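Local coordinates for pyridine nucleotide-disulfide oxidoreductase-like protein (Myceliophthora thermophila, PDB 5MQ6), which uses FAD and NADPH to insert a single oxygen atom next to the carbonyl of ketones, especially bulky polycyclic ones, giving esters or lactones, at residues A[106-118]-A[172-184]. Numbering follows the deposited sequence.
With FAD (flavin-adenine dinucleotide), chain B.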
# COMPACT_ATOMS: atom_id res chain seq x y z
N PRO A 106 -20.03 13.68 -20.98
CA PRO A 106 -19.31 12.50 -21.49
C PRO A 106 -17.76 12.54 -21.40
O PRO A 106 -17.15 11.46 -21.29
CB PRO A 106 -19.79 12.43 -22.94
CG PRO A 106 -19.84 13.90 -23.31
CD PRO A 106 -20.49 14.56 -22.07
N ASP A 107 -17.16 13.75 -21.43
CA ASP A 107 -15.71 13.95 -21.21
C ASP A 107 -15.31 14.49 -19.83
O ASP A 107 -14.24 15.12 -19.69
CB ASP A 107 -15.18 14.97 -22.21
CG ASP A 107 -15.52 14.60 -23.63
OD1 ASP A 107 -15.49 13.38 -23.94
OD2 ASP A 107 -15.84 15.55 -24.41
N ASP A 108 -16.17 14.30 -18.84
CA ASP A 108 -15.89 14.77 -17.52
C ASP A 108 -14.84 13.95 -16.76
O ASP A 108 -14.26 14.45 -15.84
CB ASP A 108 -17.16 14.88 -16.73
CG ASP A 108 -18.00 16.06 -17.13
OD1 ASP A 108 -17.51 16.90 -17.93
OD2 ASP A 108 -19.15 16.17 -16.64
N ILE A 109 -14.63 12.69 -17.13
CA ILE A 109 -13.68 11.79 -16.48
C ILE A 109 -12.87 11.05 -17.49
O ILE A 109 -13.43 10.43 -18.39
CB ILE A 109 -14.38 10.77 -15.56
CG1 ILE A 109 -15.01 11.51 -14.33
CG2 ILE A 109 -13.35 9.66 -15.10
CD1 ILE A 109 -15.71 10.58 -13.32
N LEU A 110 -11.53 11.05 -17.31
CA LEU A 110 -10.64 10.08 -17.85
C LEU A 110 -9.82 9.53 -16.74
O LEU A 110 -9.11 10.26 -16.07
CB LEU A 110 -9.76 10.61 -19.00
CG LEU A 110 -8.89 9.51 -19.65
CD1 LEU A 110 -9.74 8.58 -20.50
CD2 LEU A 110 -7.77 10.08 -20.51
N MET A 111 -9.90 8.22 -16.58
CA MET A 111 -9.06 7.48 -15.63
C MET A 111 -7.90 6.95 -16.44
O MET A 111 -8.11 6.45 -17.57
CB MET A 111 -9.81 6.33 -14.93
CG MET A 111 -11.14 6.80 -14.28
SD MET A 111 -12.05 5.40 -13.57
CE MET A 111 -11.07 5.20 -12.09
N VAL A 112 -6.69 7.10 -15.88
CA VAL A 112 -5.47 6.67 -16.56
C VAL A 112 -4.70 5.75 -15.66
O VAL A 112 -4.45 6.05 -14.47
CB VAL A 112 -4.58 7.88 -16.98
CG1 VAL A 112 -3.36 7.48 -17.83
CG2 VAL A 112 -5.45 8.85 -17.77
N ASP A 113 -4.25 4.63 -16.22
CA ASP A 113 -3.56 3.62 -15.45
C ASP A 113 -2.62 2.85 -16.39
O ASP A 113 -2.98 2.51 -17.51
CB ASP A 113 -4.60 2.68 -14.83
CG ASP A 113 -4.06 1.90 -13.59
OD1 ASP A 113 -2.87 1.51 -13.56
OD2 ASP A 113 -4.87 1.66 -12.66
N ALA A 114 -1.46 2.52 -15.90
CA ALA A 114 -0.49 1.63 -16.55
C ALA A 114 -1.00 0.21 -16.61
O ALA A 114 -0.63 -0.49 -17.48
CB ALA A 114 0.86 1.69 -15.84
N ALA A 115 -1.85 -0.24 -15.70
CA ALA A 115 -2.46 -1.56 -15.81
C ALA A 115 -3.28 -1.72 -17.04
O ALA A 115 -3.76 -0.75 -17.63
CB ALA A 115 -3.35 -1.85 -14.59
N GLY A 116 -3.54 -2.97 -17.39
CA GLY A 116 -4.38 -3.29 -18.58
C GLY A 116 -5.88 -3.26 -18.38
O GLY A 116 -6.70 -3.50 -19.32
N GLY A 117 -6.28 -2.96 -17.16
CA GLY A 117 -7.68 -2.92 -16.84
C GLY A 117 -7.85 -2.39 -15.41
O GLY A 117 -6.89 -2.00 -14.76
N PHE A 118 -9.10 -2.40 -14.94
CA PHE A 118 -9.43 -1.90 -13.61
C PHE A 118 -8.88 -2.79 -12.51
O PHE A 118 -8.69 -4.00 -12.71
CB PHE A 118 -10.94 -1.77 -13.42
CG PHE A 118 -11.57 -0.76 -14.32
CD1 PHE A 118 -11.52 0.58 -13.96
CD2 PHE A 118 -12.24 -1.12 -15.49
CE1 PHE A 118 -12.09 1.57 -14.73
CE2 PHE A 118 -12.89 -0.11 -16.29
CZ PHE A 118 -12.77 1.23 -15.89
N LYS A 172 -20.65 2.99 -14.97
CA LYS A 172 -20.42 3.21 -16.38
C LYS A 172 -19.12 3.86 -16.67
O LYS A 172 -19.03 4.84 -17.36
CB LYS A 172 -21.63 3.96 -16.96
CG LYS A 172 -22.90 3.21 -16.50
CD LYS A 172 -24.19 3.62 -17.17
CE LYS A 172 -24.60 5.00 -16.69
NZ LYS A 172 -24.99 5.13 -15.27
N LEU A 173 -18.08 3.23 -16.20
CA LEU A 173 -16.75 3.77 -16.34
C LEU A 173 -15.95 3.13 -17.41
O LEU A 173 -14.85 3.58 -17.67
CB LEU A 173 -16.02 3.67 -14.97
CG LEU A 173 -16.68 4.38 -13.82
CD1 LEU A 173 -15.88 4.20 -12.52
CD2 LEU A 173 -16.67 5.83 -14.11
N HIS A 174 -16.46 2.08 -18.05
CA HIS A 174 -15.66 1.36 -19.02
C HIS A 174 -15.16 2.15 -20.20
O HIS A 174 -14.12 1.85 -20.73
CB HIS A 174 -16.38 0.12 -19.54
CG HIS A 174 -16.50 -0.94 -18.49
ND1 HIS A 174 -15.42 -1.73 -18.11
CD2 HIS A 174 -17.51 -1.27 -17.66
CE1 HIS A 174 -15.81 -2.57 -17.17
NE2 HIS A 174 -17.05 -2.29 -16.85
N ASP A 175 -15.91 3.13 -20.63
CA ASP A 175 -15.53 3.96 -21.78
C ASP A 175 -14.92 5.24 -21.25
O ASP A 175 -14.90 6.20 -21.96
CB ASP A 175 -16.85 4.33 -22.51
CG ASP A 175 -17.90 4.98 -21.50
OD1 ASP A 175 -17.88 4.63 -20.25
OD2 ASP A 175 -18.74 5.83 -21.94
N LYS A 176 -14.49 5.30 -19.98
CA LYS A 176 -13.80 6.50 -19.46
C LYS A 176 -12.40 6.23 -18.88
O LYS A 176 -11.91 6.91 -17.98
CB LYS A 176 -14.73 7.08 -18.44
CG LYS A 176 -16.09 7.52 -19.05
CD LYS A 176 -16.96 8.07 -17.95
CE LYS A 176 -18.22 8.78 -18.51
NZ LYS A 176 -19.36 7.96 -18.32
N ALA A 177 -11.76 5.22 -19.40
CA ALA A 177 -10.47 4.78 -18.98
C ALA A 177 -9.49 4.56 -20.11
O ALA A 177 -9.78 4.04 -21.14
CB ALA A 177 -10.63 3.50 -18.19
N LEU A 178 -8.26 4.96 -19.85
CA LEU A 178 -7.18 4.75 -20.70
C LEU A 178 -6.16 3.85 -19.97
O LEU A 178 -5.52 4.25 -19.00
CB LEU A 178 -6.60 6.09 -21.09
CG LEU A 178 -5.27 6.05 -21.82
CD1 LEU A 178 -5.43 5.32 -23.20
CD2 LEU A 178 -4.73 7.44 -21.91
N PHE A 179 -5.99 2.64 -20.48
CA PHE A 179 -5.12 1.65 -19.81
C PHE A 179 -3.78 1.53 -20.55
O PHE A 179 -3.56 2.21 -21.59
CB PHE A 179 -5.85 0.28 -19.72
CG PHE A 179 -7.02 0.30 -18.85
CD1 PHE A 179 -6.88 0.57 -17.50
CD2 PHE A 179 -8.28 0.11 -19.37
CE1 PHE A 179 -7.99 0.62 -16.66
CE2 PHE A 179 -9.35 0.13 -18.54
CZ PHE A 179 -9.21 0.41 -17.17
N ARG A 180 -2.90 0.70 -20.00
CA ARG A 180 -1.57 0.50 -20.54
C ARG A 180 -0.78 1.79 -20.63
O ARG A 180 0.19 1.88 -21.41
CB ARG A 180 -1.61 -0.15 -21.95
CG ARG A 180 -2.42 -1.44 -21.97
CD ARG A 180 -2.50 -2.03 -23.38
NE ARG A 180 -3.24 -1.15 -24.29
CZ ARG A 180 -3.40 -1.37 -25.59
NH1 ARG A 180 -2.95 -2.46 -26.14
NH2 ARG A 180 -4.05 -0.51 -26.35
N SER A 181 -1.16 2.80 -19.87
CA SER A 181 -0.56 4.09 -20.05
C SER A 181 0.24 4.58 -18.84
O SER A 181 -0.29 4.72 -17.74
CB SER A 181 -1.67 5.07 -20.42
OG SER A 181 -2.22 4.71 -21.63
N ASN A 182 1.47 4.97 -19.08
CA ASN A 182 2.32 5.54 -18.09
C ASN A 182 2.29 7.04 -18.17
O ASN A 182 2.67 7.64 -19.19
CB ASN A 182 3.75 5.04 -18.25
CG ASN A 182 4.70 5.58 -17.17
OD1 ASN A 182 4.34 5.76 -15.98
ND2 ASN A 182 5.93 5.83 -17.58
N VAL A 183 1.93 7.66 -17.06
CA VAL A 183 2.01 9.13 -16.94
C VAL A 183 3.40 9.46 -16.51
O VAL A 183 3.89 8.87 -15.55
CB VAL A 183 0.99 9.69 -15.90
CG1 VAL A 183 1.05 11.19 -15.88
CG2 VAL A 183 -0.43 9.20 -16.23
N LYS A 184 4.03 10.44 -17.16
CA LYS A 184 5.43 10.86 -16.82
C LYS A 184 5.53 12.24 -16.21
O LYS A 184 6.36 12.47 -15.34
CB LYS A 184 6.32 10.84 -18.09
CG LYS A 184 6.55 9.45 -18.62
CD LYS A 184 6.26 9.25 -20.09
CE LYS A 184 7.42 9.61 -21.01
NZ LYS A 184 7.01 10.11 -22.42
PA FAD B . -3.44 0.82 -6.45
O1A FAD B . -1.97 0.62 -6.29
O2A FAD B . -4.42 -0.31 -6.21
O5B FAD B . -3.70 1.36 -7.95
C5B FAD B . -2.94 2.39 -8.46
C4B FAD B . -2.70 2.13 -9.93
O4B FAD B . -2.10 3.33 -10.47
C3B FAD B . -1.76 0.98 -10.27
O3B FAD B . -2.30 0.22 -11.31
C2B FAD B . -0.50 1.66 -10.71
O2B FAD B . 0.24 0.90 -11.64
C1B FAD B . -1.05 2.94 -11.32
N9A FAD B . -0.07 3.99 -11.43
C8A FAD B . 0.73 4.46 -10.43
N7A FAD B . 1.53 5.39 -10.95
C5A FAD B . 1.29 5.53 -12.26
C6A FAD B . 1.81 6.40 -13.33
N6A FAD B . 2.77 7.29 -13.20
N1A FAD B . 1.20 6.24 -14.48
C2A FAD B . 0.23 5.33 -14.70
N3A FAD B . -0.30 4.51 -13.83
C4A FAD B . 0.24 4.58 -12.57
N1 FAD B . -4.36 -3.05 1.77
C2 FAD B . -5.36 -3.27 2.68
O2 FAD B . -5.86 -2.34 3.30
N3 FAD B . -5.81 -4.51 2.92
C4 FAD B . -5.28 -5.55 2.26
O4 FAD B . -5.74 -6.66 2.51
C4X FAD B . -4.20 -5.43 1.26
N5 FAD B . -3.62 -6.47 0.58
C5X FAD B . -2.64 -6.19 -0.31
C6 FAD B . -1.97 -7.28 -1.05
C7 FAD B . -0.91 -6.87 -2.00
C7M FAD B . -0.17 -7.91 -2.81
C8 FAD B . -0.50 -5.45 -2.18
C8M FAD B . 0.59 -5.02 -3.16
C9 FAD B . -1.14 -4.46 -1.47
C9A FAD B . -2.18 -4.77 -0.55
N10 FAD B . -2.77 -3.72 0.17
C10 FAD B . -3.80 -4.03 1.06
C1' FAD B . -2.42 -2.30 -0.06
C2' FAD B . -3.19 -1.88 -1.38
O2' FAD B . -2.26 -1.28 -2.29
C3' FAD B . -4.43 -0.94 -1.14
O3' FAD B . -5.36 -1.61 -0.29
C4' FAD B . -5.28 -0.57 -2.37
O4' FAD B . -5.53 -1.68 -3.34
C5' FAD B . -4.66 0.65 -3.09
O5' FAD B . -5.70 1.20 -3.97
P FAD B . -5.16 2.45 -4.85
O1P FAD B . -6.20 2.56 -6.03
O2P FAD B . -4.88 3.59 -3.86
O3P FAD B . -3.67 2.01 -5.39
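M111 bonds both ways across a parallel strand pair: its N donates to K176 O, and its O accepts from L178 N at 2.7 Å. D113 N donates to L178 O, completing the ladder. Past D113 the chains stay in contact and two further backbone bonds follow: S181 N reaches D113 O from above the carbonyl plane, and R180 N donates to A115 O, straight at the hydrogen (177°) but also from above the carbonyl plane. S181 OG closes on F179 O. This end of the second strand of a Rossmann-type fold illustrates how an acidic residue reads the adenosine ribose. With CG anti to the backbone N (chi1 -159°), D113 turns OD1 to the FAD hydroxyl O3B at 2.7 Å; OD1 also accepts A115 N in an Asx turn, while OD2 accepts from A86 N. Both segments grip the adenine: A114 N bonds N3A, V183 N bonds N1A, and V183 O accepts from N6A at 3.0 Å. Next to the turn, F179 sends CZ edge-on to the centre of the F118 face, and G117 CA sits over F179's own ring. Strand 109-112 lies between strands 78-84 and 177-178; helix 88-99 packs on I109, F118 and L173, and strand 194-201 on L178, S181 and V183.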